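Local coordinates for protein 1,4-dihydroxy-2-naphthoyl-CoA hydrolase (Prochlorococcus marinus, PDB 2HX5) that probably hydrolyses 1,4-dihydroxy-2-naphthoyl-CoA to 1,4-dihydroxy-2-naphthoate and CoA, a step of phylloquinone (vitamin K1) biosynthesis, at residues Gly23-Phe27 with His28-Arg32. Residues are numbered along the deposited sequence; the frame is centred on the assembly and turned at random.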
ATOM      1  N   GLY A  23      -7.219   6.078  13.970  1.00 20.93           N
ATOM      2  CA  GLY A  23      -7.267   7.533  13.764  1.00 20.23           C
ATOM      3  C   GLY A  23      -5.897   8.174  13.611  1.00 22.00           C
ATOM      4  O   GLY A  23      -5.775   9.394  13.761  1.00 23.84           O
ATOM      5  N   VAL A  24      -4.856   7.384  13.305  1.00 18.32           N
ATOM      6  CA  VAL A  24      -3.471   7.822  13.216  1.00 17.58           C
ATOM      7  C   VAL A  24      -2.751   7.040  12.099  1.00 17.56           C
ATOM      8  O   VAL A  24      -3.294   6.064  11.585  1.00 16.29           O
ATOM      9  CB  VAL A  24      -2.700   7.591  14.520  1.00 18.38           C
ATOM     10  CG1 VAL A  24      -3.207   8.549  15.630  1.00 21.07           C
ATOM     11  CG2 VAL A  24      -2.779   6.161  14.913  1.00 22.18           C
HETATM   12  N   MSE A  25      -1.554   7.462  11.721  1.00 16.33           N
HETATM   13  CA  MSE A  25      -0.780   6.831  10.656  1.00 15.49           C
HETATM   14  C   MSE A  25      -0.631   5.347  10.935  1.00 16.74           C
HETATM   15  O   MSE A  25      -0.308   4.978  12.075  1.00 18.04           O
HETATM   16  CB  MSE A  25       0.589   7.478  10.565  1.00 16.72           C
HETATM   17  CG  MSE A  25       1.467   6.927   9.475  1.00 18.20           C
HETATM   18 SE   MSE A  25       3.374   7.289   9.836  0.75 20.30          SE
HETATM   19  CE  MSE A  25       3.637   6.156  11.408  1.00 21.67           C
ATOM     20  N   HIS A  26      -0.845   4.507   9.928  1.00 13.67           N
ATOM     21  CA  HIS A  26      -0.553   3.114  10.073  1.00 15.27           C
ATOM     22  C   HIS A  26       0.959   2.898   9.969  1.00 14.76           C
ATOM     23  O   HIS A  26       1.647   3.432   9.113  1.00 15.27           O
ATOM     24  CB  HIS A  26      -1.270   2.330   9.020  1.00 16.47           C
ATOM     25  CG  HIS A  26      -1.257   0.868   9.283  1.00 17.86           C
ATOM     26  ND1 HIS A  26      -1.838   0.297  10.382  1.00 19.19           N
ATOM     27  CD2 HIS A  26      -0.651  -0.136   8.616  1.00 17.65           C
ATOM     28  CE1 HIS A  26      -1.603  -1.018  10.361  1.00 17.42           C
ATOM     29  NE2 HIS A  26      -0.878  -1.299   9.314  1.00 19.10           N
ATOM     30  N   PHE A  27       1.509   2.123  10.905  1.00 14.76           N
ATOM     31  CA  PHE A  27       2.944   2.159  11.192  1.00 14.22           C
ATOM     32  C   PHE A  27       3.849   1.997   9.996  1.00 14.89           C
ATOM     33  O   PHE A  27       4.819   2.729   9.856  1.00 15.51           O
ATOM     34  CB  PHE A  27       3.345   1.134  12.319  1.00 13.80           C
ATOM     35  CG  PHE A  27       3.394  -0.293  11.880  1.00 13.79           C
ATOM     36  CD1 PHE A  27       2.288  -1.000  11.430  1.00 14.74           C
ATOM     37  CD2 PHE A  27       4.612  -0.925  11.840  1.00 13.53           C
ATOM     38  CE1 PHE A  27       2.409  -2.293  10.987  1.00 15.53           C
ATOM     39  CE2 PHE A  27       4.717  -2.220  11.415  1.00 14.60           C
ATOM     40  CZ  PHE A  27       3.636  -2.905  10.981  1.00 16.05           C
ATOM     41  N   HIS A  28       3.554   1.041   9.117  1.00 14.66           N
ATOM     42  CA  HIS A  28       4.511   0.739   8.060  1.00 15.54           C
ATOM     43  C   HIS A  28       4.593   1.812   6.989  1.00 16.36           C
ATOM     44  O   HIS A  28       5.554   1.820   6.224  1.00 15.81           O
ATOM     45  CB  HIS A  28       4.280  -0.659   7.442  1.00 18.27           C
ATOM     46  CG  HIS A  28       2.941  -0.871   6.839  1.00 20.65           C
ATOM     47  ND1 HIS A  28       2.587  -0.284   5.647  1.00 25.54           N
ATOM     48  CD2 HIS A  28       1.930  -1.704   7.172  1.00 19.53           C
ATOM     49  CE1 HIS A  28       1.368  -0.678   5.321  1.00 25.06           C
ATOM     50  NE2 HIS A  28       0.968  -1.567   6.205  1.00 24.87           N
ATOM     51  N   GLN A  29       3.636   2.716   6.938  1.00 15.98           N
ATOM     52  CA  GLN A  29       3.692   3.815   5.972  1.00 14.55           C
ATOM     53  C   GLN A  29       4.934   4.651   6.146  1.00 13.66           C
ATOM     54  O   GLN A  29       5.458   5.268   5.229  1.00 15.18           O
ATOM     55  CB  GLN A  29       2.478   4.745   6.130  1.00 17.28           C
ATOM     56  CG  GLN A  29       1.181   4.092   5.757  1.00 18.13           C
ATOM     57  CD  GLN A  29       0.983   4.019   4.277  1.00 22.05           C
ATOM     58  OE1 GLN A  29       1.775   4.548   3.499  1.00 27.64           O
ATOM     59  NE2 GLN A  29      -0.092   3.402   3.871  1.00 23.03           N
ATOM     60  N   LEU A  30       5.410   4.694   7.400  1.00 13.95           N
ATOM     61  CA  LEU A  30       6.633   5.481   7.669  1.00 14.69           C
ATOM     62  C   LEU A  30       7.775   5.059   6.753  1.00 14.41           C
ATOM     63  O   LEU A  30       8.557   5.874   6.319  1.00 15.06           O
ATOM     64  CB  LEU A  30       7.090   5.368   9.124  1.00 15.83           C
ATOM     65  CG  LEU A  30       8.028   6.508   9.586  1.00 15.54           C
ATOM     66  CD1 LEU A  30       7.272   7.757   9.923  1.00 14.87           C
ATOM     67  CD2 LEU A  30       8.913   6.041  10.803  1.00 17.41           C
ATOM     68  N   PHE A  31       7.896   3.756   6.546  1.00 15.19           N
ATOM     69  CA  PHE A  31       9.002   3.251   5.714  1.00 15.44           C
ATOM     70  C   PHE A  31       8.886   3.614   4.278  1.00 15.84           C
ATOM     71  O   PHE A  31       9.875   3.880   3.595  1.00 14.66           O
ATOM     72  CB  PHE A  31       9.101   1.729   5.902  1.00 13.67           C
ATOM     73  CG  PHE A  31       9.563   1.302   7.263  1.00 14.05           C
ATOM     74  CD1 PHE A  31      10.877   1.529   7.675  1.00 15.56           C
ATOM     75  CD2 PHE A  31       8.685   0.692   8.114  1.00 20.62           C
ATOM     76  CE1 PHE A  31      11.296   1.166   8.920  1.00 16.87           C
ATOM     77  CE2 PHE A  31       9.097   0.332   9.380  1.00 23.34           C
ATOM     78  CZ  PHE A  31      10.427   0.545   9.757  1.00 19.14           C
ATOM     79  N   ARG A  32       7.649   3.589   3.771  1.00 15.56           N
ATOM     80  CA  ARG A  32       7.412   4.091   2.416  1.00 15.81           C
ATOM     81  C   ARG A  32       7.833   5.563   2.288  1.00 14.38           C
ATOM     82  O   ARG A  32       8.489   6.015   1.348  1.00 16.21           O
ATOM     83  CB  ARG A  32       5.926   3.957   1.987  1.00 18.54           C
ATOM     84  CG  ARG A  32       5.690   4.601   0.624  1.00 17.70           C
ATOM     85  CD  ARG A  32       4.272   4.257   0.179  1.00 18.33           C
ATOM     86  NE  ARG A  32       3.256   4.953   0.974  1.00 19.51           N
ATOM     87  CZ  ARG A  32       2.847   6.197   0.783  1.00 18.23           C
ATOM     88  NH1 ARG A  32       3.342   7.002  -0.139  1.00 19.64           N
ATOM     89  NH2 ARG A  32       1.909   6.684   1.565  1.00 20.40           N
TER
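The imidazole of His-28 meets the rings of both His-26 and Phe-27, completing a local aromatic cluster of three where the loop turns into helix 29-45. Followed outward, its CB lies over the centre of the Phe-27 ring, a CH-pi contact 4.2 Å from the centroid and nearly on the ring normal. A chi1 of 59° wedges CG between the backbone N and the carbonyl carbon, carrying the ring back toward the loop. There His-28 CD2 meets His-26 CD2 at 3.3 Å and Phe-27 CE1 at 3.9 Å, the imidazole presenting its edge to the phenyl face in an offset edge-to-face pair. At the tip, His-28 NE2 is 3.2 Å from His-26 CD2, which CE1 also approaches; the two imidazoles form an offset edge-to-face pair, planes at 88°, the edge of His-26 toward the face of His-28. A flat ring suits His-28, which uses edge and face at once. Phenylalanine suits its place because a broad apolar face can receive both a methylene and a ring edge; an alanine here would probably leave His-28 CB without its aromatic floor and its imidazole freer to turn.

In the backbone, a type I turn from His-26 to Gln-29 is closed by Gln-29 N donating to His-26 O (3.0 Å), and Leu-30 N bonds to Phe-27 O. Selenomethionine Met-25 and Leu-30 make the apolar part: an extended chain carries SE to Leu-30 CD1 (3.9 Å), bending only beyond it, and both apolar ends suit packing on Phe-76 of strand 65-76.

Histidine suits position 26: ring carbons meet His-28, while ND1 is hydrogen-bonded to Asp-20, the predicted active-site residue. His-35 of the second subunit meets this ring edge-to-face, and Phe-27 CD1 lies over the rim of one face. The cluster therefore probably helps fix the tilt of an imidazole beside the putative catalytic carboxylate, at a subunit interface of this hotdog-fold thioesterase.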